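Local coordinates for S-adenosylmethionine:tRNA ribosyltransferase-isomerase (Thermotoga maritima, PDB 1VKY), which probably transfers and isomerises the ribose moiety of S-adenosylmethionine onto 7-aminomethyl-7-deazaguanine in tRNA, giving epoxyqueuosine on the queuosine pathway, at residues N71-I76 and V209-G214; E234-P239 and G281-F286. All coordinates share one frame; numbering follows the deposited sequence.

Interaction 1: N71-I76 and V209-G214; sequences NVSKVI and VVLHVG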
loop_
_atom_site.group_PDB
_atom_site.type_symbol
_atom_site.label_atom_id
_atom_site.label_comp_id
_atom_site.label_asym_id
_atom_site.label_seq_id
_atom_site.Cartn_x
_atom_site.Cartn_y
_atom_site.Cartn_z
ATOM N N ASN B 71 0.525 -17.408 -7.201
ATOM C CA ASN B 71 0.060 -17.716 -5.888
ATOM C C ASN B 71 -1.183 -16.906 -5.559
ATOM O O ASN B 71 -1.238 -15.715 -5.854
ATOM C CB ASN B 71 1.130 -17.348 -4.850
ATOM C CG ASN B 71 0.723 -17.746 -3.417
ATOM O OD1 ASN B 71 0.644 -18.912 -3.100
ATOM N ND2 ASN B 71 0.446 -16.753 -2.569
ATOM N N VAL B 72 -2.120 -17.536 -4.884
ATOM C CA VAL B 72 -3.328 -16.883 -4.393
ATOM C C VAL B 72 -3.372 -17.074 -2.898
ATOM O O VAL B 72 -3.359 -18.211 -2.429
ATOM C CB VAL B 72 -4.569 -17.562 -5.008
ATOM C CG1 VAL B 72 -5.848 -17.123 -4.288
ATOM C CG2 VAL B 72 -4.641 -17.252 -6.481
ATOM N N SER B 73 -3.385 -15.985 -2.150
ATOM C CA SER B 73 -3.463 -16.063 -0.701
ATOM C C SER B 73 -4.940 -15.992 -0.244
ATOM O O SER B 73 -5.683 -15.129 -0.684
ATOM C CB SER B 73 -2.611 -14.981 -0.075
ATOM O OG SER B 73 -1.232 -15.349 -0.162
ATOM N N LYS B 74 -5.361 -16.943 0.589
ATOM C CA LYS B 74 -6.762 -17.064 1.036
ATOM C C LYS B 74 -6.778 -17.175 2.553
ATOM O O LYS B 74 -6.033 -17.971 3.100
ATOM C CB LYS B 74 -7.405 -18.341 0.494
ATOM C CG LYS B 74 -7.563 -18.393 -1.008
ATOM C CD LYS B 74 -8.310 -19.663 -1.460
ATOM C CE LYS B 74 -8.773 -19.530 -2.934
ATOM N NZ LYS B 74 -9.156 -20.808 -3.586
ATOM N N VAL B 75 -7.623 -16.392 3.232
ATOM C CA VAL B 75 -7.848 -16.543 4.687
ATOM C C VAL B 75 -8.688 -17.789 4.921
ATOM O O VAL B 75 -9.709 -17.990 4.292
ATOM C CB VAL B 75 -8.563 -15.288 5.311
ATOM C CG1 VAL B 75 -8.889 -15.502 6.804
ATOM C CG2 VAL B 75 -7.709 -14.062 5.152
ATOM N N ILE B 76 -8.251 -18.635 5.833
ATOM C CA ILE B 76 -9.022 -19.799 6.209
ATOM C C ILE B 76 -10.383 -19.300 6.729
ATOM O O ILE B 76 -10.409 -18.541 7.696
ATOM C CB ILE B 76 -8.266 -20.614 7.284
ATOM C CG1 ILE B 76 -7.002 -21.217 6.676
ATOM C CG2 ILE B 76 -9.157 -21.735 7.867
ATOM C CD1 ILE B 76 -6.098 -21.828 7.666
ATOM N N VAL B 209 -0.934 -21.818 -7.191
ATOM C CA VAL B 209 -0.711 -22.424 -5.899
ATOM C C VAL B 209 -1.428 -21.523 -4.925
ATOM O O VAL B 209 -1.675 -20.354 -5.211
ATOM C CB VAL B 209 0.806 -22.603 -5.551
ATOM C CG1 VAL B 209 1.417 -23.623 -6.494
ATOM C CG2 VAL B 209 1.549 -21.311 -5.567
ATOM N N VAL B 210 -1.715 -22.051 -3.759
ATOM C CA VAL B 210 -2.507 -21.334 -2.763
ATOM C C VAL B 210 -1.760 -21.281 -1.434
ATOM O O VAL B 210 -0.990 -22.204 -1.066
ATOM C CB VAL B 210 -3.897 -22.017 -2.584
ATOM C CG1 VAL B 210 -4.813 -21.186 -1.688
ATOM C CG2 VAL B 210 -4.587 -22.231 -3.938
ATOM N N LEU B 211 -1.918 -20.165 -0.752
ATOM C CA LEU B 211 -1.390 -19.996 0.585
ATOM C C LEU B 211 -2.598 -19.747 1.497
ATOM O O LEU B 211 -3.285 -18.746 1.370
ATOM C CB LEU B 211 -0.403 -18.846 0.641
ATOM C CG LEU B 211 0.379 -18.807 1.956
ATOM C CD1 LEU B 211 1.275 -20.042 2.159
ATOM C CD2 LEU B 211 1.184 -17.532 2.063
ATOM N N HIS B 212 -2.874 -20.681 2.375
ATOM C CA HIS B 212 -4.022 -20.574 3.265
ATOM C C HIS B 212 -3.534 -19.971 4.569
ATOM O O HIS B 212 -2.708 -20.568 5.235
ATOM C CB HIS B 212 -4.593 -21.938 3.523
ATOM C CG HIS B 212 -5.116 -22.608 2.295
ATOM N ND1 HIS B 212 -6.381 -22.374 1.814
ATOM C CD2 HIS B 212 -4.549 -23.506 1.447
ATOM C CE1 HIS B 212 -6.582 -23.101 0.723
ATOM N NE2 HIS B 212 -5.485 -23.797 0.477
ATOM N N VAL B 213 -4.072 -18.808 4.920
ATOM C CA VAL B 213 -3.607 -18.008 6.050
ATOM C C VAL B 213 -4.606 -18.086 7.225
ATOM O O VAL B 213 -5.794 -17.741 7.105
ATOM C CB VAL B 213 -3.364 -16.560 5.607
ATOM C CG1 VAL B 213 -2.816 -15.741 6.756
ATOM C CG2 VAL B 213 -2.417 -16.539 4.419
ATOM N N GLY B 214 -4.100 -18.606 8.335
ATOM C CA GLY B 214 -4.883 -18.838 9.530
ATOM C C GLY B 214 -4.869 -17.628 10.443
ATOM O O GLY B 214 -4.009 -17.513 11.320
HETATM O O HOH W 1 1.757 -21.326 -1.976
#
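Val72 and Lys74 carry the polar core of this contact: each gives its N-H to one residue of 209-214 and takes an N-H on its C=O from the next but one. Val72 N bonds Val209 O (2.9 Å) and Leu211 N bonds Val72 O; Lys74 N then meets Leu211 O, with a nearly straight N-H...O angle of 172°, and Val213 N meets Lys74 O at 2.8 Å. A fifth bond, Ile76 N to Val213 O, continues the series past the strand end. Alpha C-H groups add weaker contacts to the same oxygens, such as Val210 CA to Val72 O at 3.3 Å.

On the Asn71, Ser73 and Val75 face, Asn71 leads the side-chain contacts. Its CG is anti to the backbone N (chi1 -176°); the side chain crosses that of Val209 at about a right angle, with OD1 3.6 Å from Val209 CG2. A water donates to that OD1 and, weakly, to Val210 O, while ND2 gives a weak bond to Ser73 OG. That hydroxyl lies 3.7 Å from Leu211 CB. On the Val72 and His212 face, the aliphatic part of Lys74 runs obliquely past Val210, CD reaching CG1 at 3.8 Å. The His212 ring has its NE2 bonded to Gln237 of the next strand, and Ile76 CD1 packs on Gly214 CA (3.7 Å).

Asn71, Val209 and Leu211 also touch helix 261-270, which packs against this part of the face. In-register pairs from Asn71-Val209 to Val75-Val213, with strand directions 23° apart, define a twisted parallel pair inside the mixed sheet of QueA.

Interaction 2: E234-P239 and G281-F286; sequences EFYQVP and GKTDLF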
loop_
_atom_site.group_PDB
_atom_site.type_symbol
_atom_site.label_atom_id
_atom_site.label_comp_id
_atom_site.label_asym_id
_atom_site.label_seq_id
_atom_site.Cartn_x
_atom_site.Cartn_y
_atom_site.Cartn_z
ATOM N N GLU B 234 0.372 -20.722 8.217
ATOM C CA GLU B 234 0.186 -20.624 6.789
ATOM C C GLU B 234 0.427 -21.993 6.204
ATOM O O GLU B 234 1.399 -22.668 6.536
ATOM C CB GLU B 234 1.155 -19.611 6.203
ATOM C CG GLU B 234 0.792 -18.178 6.552
ATOM C CD GLU B 234 1.853 -17.162 6.138
ATOM O OE1 GLU B 234 2.962 -17.600 5.734
ATOM O OE2 GLU B 234 1.573 -15.928 6.229
ATOM N N PHE B 235 -0.495 -22.433 5.363
ATOM C CA PHE B 235 -0.385 -23.721 4.747
ATOM C C PHE B 235 -0.358 -23.483 3.261
ATOM O O PHE B 235 -1.188 -22.730 2.729
ATOM C CB PHE B 235 -1.571 -24.630 5.117
ATOM C CG PHE B 235 -1.731 -24.848 6.590
ATOM C CD1 PHE B 235 -2.482 -23.960 7.348
ATOM C CD2 PHE B 235 -1.134 -25.903 7.208
ATOM C CE1 PHE B 235 -2.628 -24.136 8.699
ATOM C CE2 PHE B 235 -1.275 -26.098 8.561
ATOM C CZ PHE B 235 -2.028 -25.219 9.311
ATOM N N TYR B 236 0.599 -24.097 2.580
ATOM C CA TYR B 236 0.583 -24.039 1.123
ATOM C C TYR B 236 -0.294 -25.149 0.618
ATOM O O TYR B 236 -0.470 -26.187 1.273
ATOM C CB TYR B 236 1.995 -24.162 0.517
ATOM C CG TYR B 236 2.644 -25.498 0.755
ATOM C CD1 TYR B 236 2.313 -26.619 -0.041
ATOM C CD2 TYR B 236 3.558 -25.677 1.782
ATOM C CE1 TYR B 236 2.908 -27.826 0.173
ATOM C CE2 TYR B 236 4.167 -26.896 1.969
ATOM C CZ TYR B 236 3.846 -27.950 1.175
ATOM O OH TYR B 236 4.413 -29.171 1.422
ATOM N N GLN B 237 -0.842 -24.943 -0.565
ATOM C CA GLN B 237 -1.529 -26.016 -1.278
ATOM C C GLN B 237 -1.126 -25.977 -2.740
ATOM O O GLN B 237 -1.123 -24.919 -3.346
ATOM C CB GLN B 237 -3.057 -25.827 -1.171
ATOM C CG GLN B 237 -3.879 -26.939 -1.862
ATOM C CD GLN B 237 -5.370 -26.672 -1.877
ATOM O OE1 GLN B 237 -5.798 -25.562 -1.578
ATOM N NE2 GLN B 237 -6.155 -27.686 -2.252
ATOM N N VAL B 238 -0.789 -27.134 -3.288
ATOM C CA VAL B 238 -0.543 -27.337 -4.704
ATOM C C VAL B 238 -1.526 -28.389 -5.155
ATOM O O VAL B 238 -1.357 -29.588 -4.918
ATOM C CB VAL B 238 0.895 -27.830 -5.015
ATOM C CG1 VAL B 238 1.151 -27.811 -6.534
ATOM C CG2 VAL B 238 1.913 -26.938 -4.331
ATOM N N PRO B 239 -2.586 -27.939 -5.796
ATOM C CA PRO B 239 -3.654 -28.816 -6.136
ATOM C C PRO B 239 -3.347 -29.706 -7.323
ATOM O O PRO B 239 -2.391 -29.488 -8.070
ATOM C CB PRO B 239 -4.820 -27.838 -6.432
ATOM C CG PRO B 239 -4.173 -26.603 -6.914
ATOM C CD PRO B 239 -2.835 -26.540 -6.223
ATOM N N GLY B 281 0.643 -28.443 3.102
ATOM C CA GLY B 281 1.601 -28.512 4.201
ATOM C C GLY B 281 2.074 -27.157 4.620
ATOM O O GLY B 281 1.521 -26.141 4.231
ATOM N N LYS B 282 3.108 -27.143 5.455
ATOM C CA LYS B 282 3.736 -25.924 5.911
ATOM C C LYS B 282 5.135 -26.008 5.397
ATOM O O LYS B 282 5.705 -27.099 5.331
ATOM C CB LYS B 282 3.782 -25.869 7.436
ATOM C CG LYS B 282 2.451 -25.591 8.075
ATOM C CD LYS B 282 2.560 -25.594 9.598
ATOM C CE LYS B 282 1.795 -24.413 10.209
ATOM N NZ LYS B 282 1.376 -24.703 11.634
ATOM N N THR B 283 5.674 -24.881 4.998
ATOM C CA THR B 283 7.041 -24.858 4.559
ATOM C C THR B 283 7.902 -23.999 5.459
ATOM O O THR B 283 7.567 -22.867 5.746
ATOM C CB THR B 283 7.174 -24.429 3.101
ATOM O OG1 THR B 283 8.586 -24.352 2.792
ATOM C CG2 THR B 283 6.608 -23.031 2.822
ATOM N N ASP B 284 9.028 -24.580 5.868
ATOM C CA ASP B 284 10.108 -23.912 6.607
ATOM C C ASP B 284 11.292 -23.523 5.730
ATOM O O ASP B 284 12.267 -22.990 6.235
ATOM C CB ASP B 284 10.662 -24.916 7.645
ATOM C CG ASP B 284 10.123 -24.682 9.022
ATOM O OD1 ASP B 284 9.845 -23.502 9.347
ATOM O OD2 ASP B 284 9.974 -25.626 9.846
ATOM N N LEU B 285 11.235 -23.858 4.439
ATOM C CA LEU B 285 12.429 -23.845 3.576
ATOM C C LEU B 285 13.023 -22.470 3.529
ATOM O O LEU B 285 12.291 -21.507 3.262
ATOM C CB LEU B 285 12.053 -24.317 2.167
ATOM C CG LEU B 285 13.201 -24.310 1.130
ATOM C CD1 LEU B 285 14.317 -25.266 1.530
ATOM C CD2 LEU B 285 12.660 -24.710 -0.236
ATOM N N PHE B 286 14.328 -22.359 3.809
ATOM C CA PHE B 286 15.044 -21.111 3.741
ATOM C C PHE B 286 16.022 -21.159 2.550
ATOM O O PHE B 286 16.927 -21.981 2.541
ATOM C CB PHE B 286 15.825 -20.854 5.053
ATOM C CG PHE B 286 16.602 -19.582 5.044
ATOM C CD1 PHE B 286 15.960 -18.378 5.055
ATOM C CD2 PHE B 286 17.969 -19.582 4.982
ATOM C CE1 PHE B 286 16.659 -17.204 5.006
ATOM C CE2 PHE B 286 18.673 -18.388 4.943
ATOM C CZ PHE B 286 18.010 -17.215 4.973
HETATM O O HOH W 2 3.870 -22.605 5.307
HETATM O O HOH W 3 6.058 -29.329 3.390
#
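The Tyr236 ring lies against the backbone of Gly281, whose N sits 3.7 Å above the ring plane, over its centre. Gly281 CA makes a CH-pi contact with the same ring, 4.0 Å from its centroid and 24° off the normal, while Thr283 N and a water oxygen lie at the edge in the ring plane. Chi1 of 65° puts Tyr236 CG between the backbone N and the carbonyl carbon; the ring beyond lies over its cross-strand partner. That partnership is an antiparallel hydrogen-bonded pair at the margin of the mixed sheet, where strand 279-281 is the outermost strand within the chain: Tyr236 N bonds Gly281 O (2.8 Å) and Gly281 N returns to Tyr236 O (3.1 Å). Gly281 presents bare backbone to the ring.

Phe235 meets Lys282 instead. The Lys282 chain runs past the Phe235 side chain at a slant, CG 3.7 Å from Phe235 CD2 and CE 3.9 Å from Phe235 CE2, and its NZ forms a salt bridge with Glu233. Arg108 of strand 102-108 touches both side chains. Beyond the strand end, Thr283 OG1 accepts from Leu285 N in an ST turn and also bonds Thr269. Two waters complete the join: one donates to Glu234 O and accepts from Thr283 N, and the other lies 2.6 Å from Tyr236 OH and donates to Lys282 O.

In the fold
After strands 39-44 and 49-54 the chain reaches strand 67-75, the first strand of either contact. The chain then builds the separate six-stranded antiparallel sheet and returns through helix 193-202 to strand 205-213, where interaction 1 closes a loop of 132 intervening residues. After an unmodelled stretch it comes back as strand 234-238, passes helices 240-252 and 261-270, and closes interaction 2 at 281-286, with 41 residues between its segments. The two loops follow in series, neither nested nor crossed. They join in space through neighbouring strands 205-213 and 234-238, where His212 N lies 2.7 Å from Phe235 O. Together they tie four strands adjacent in the mixed sheet, from 67-75 to the edge at 279-281.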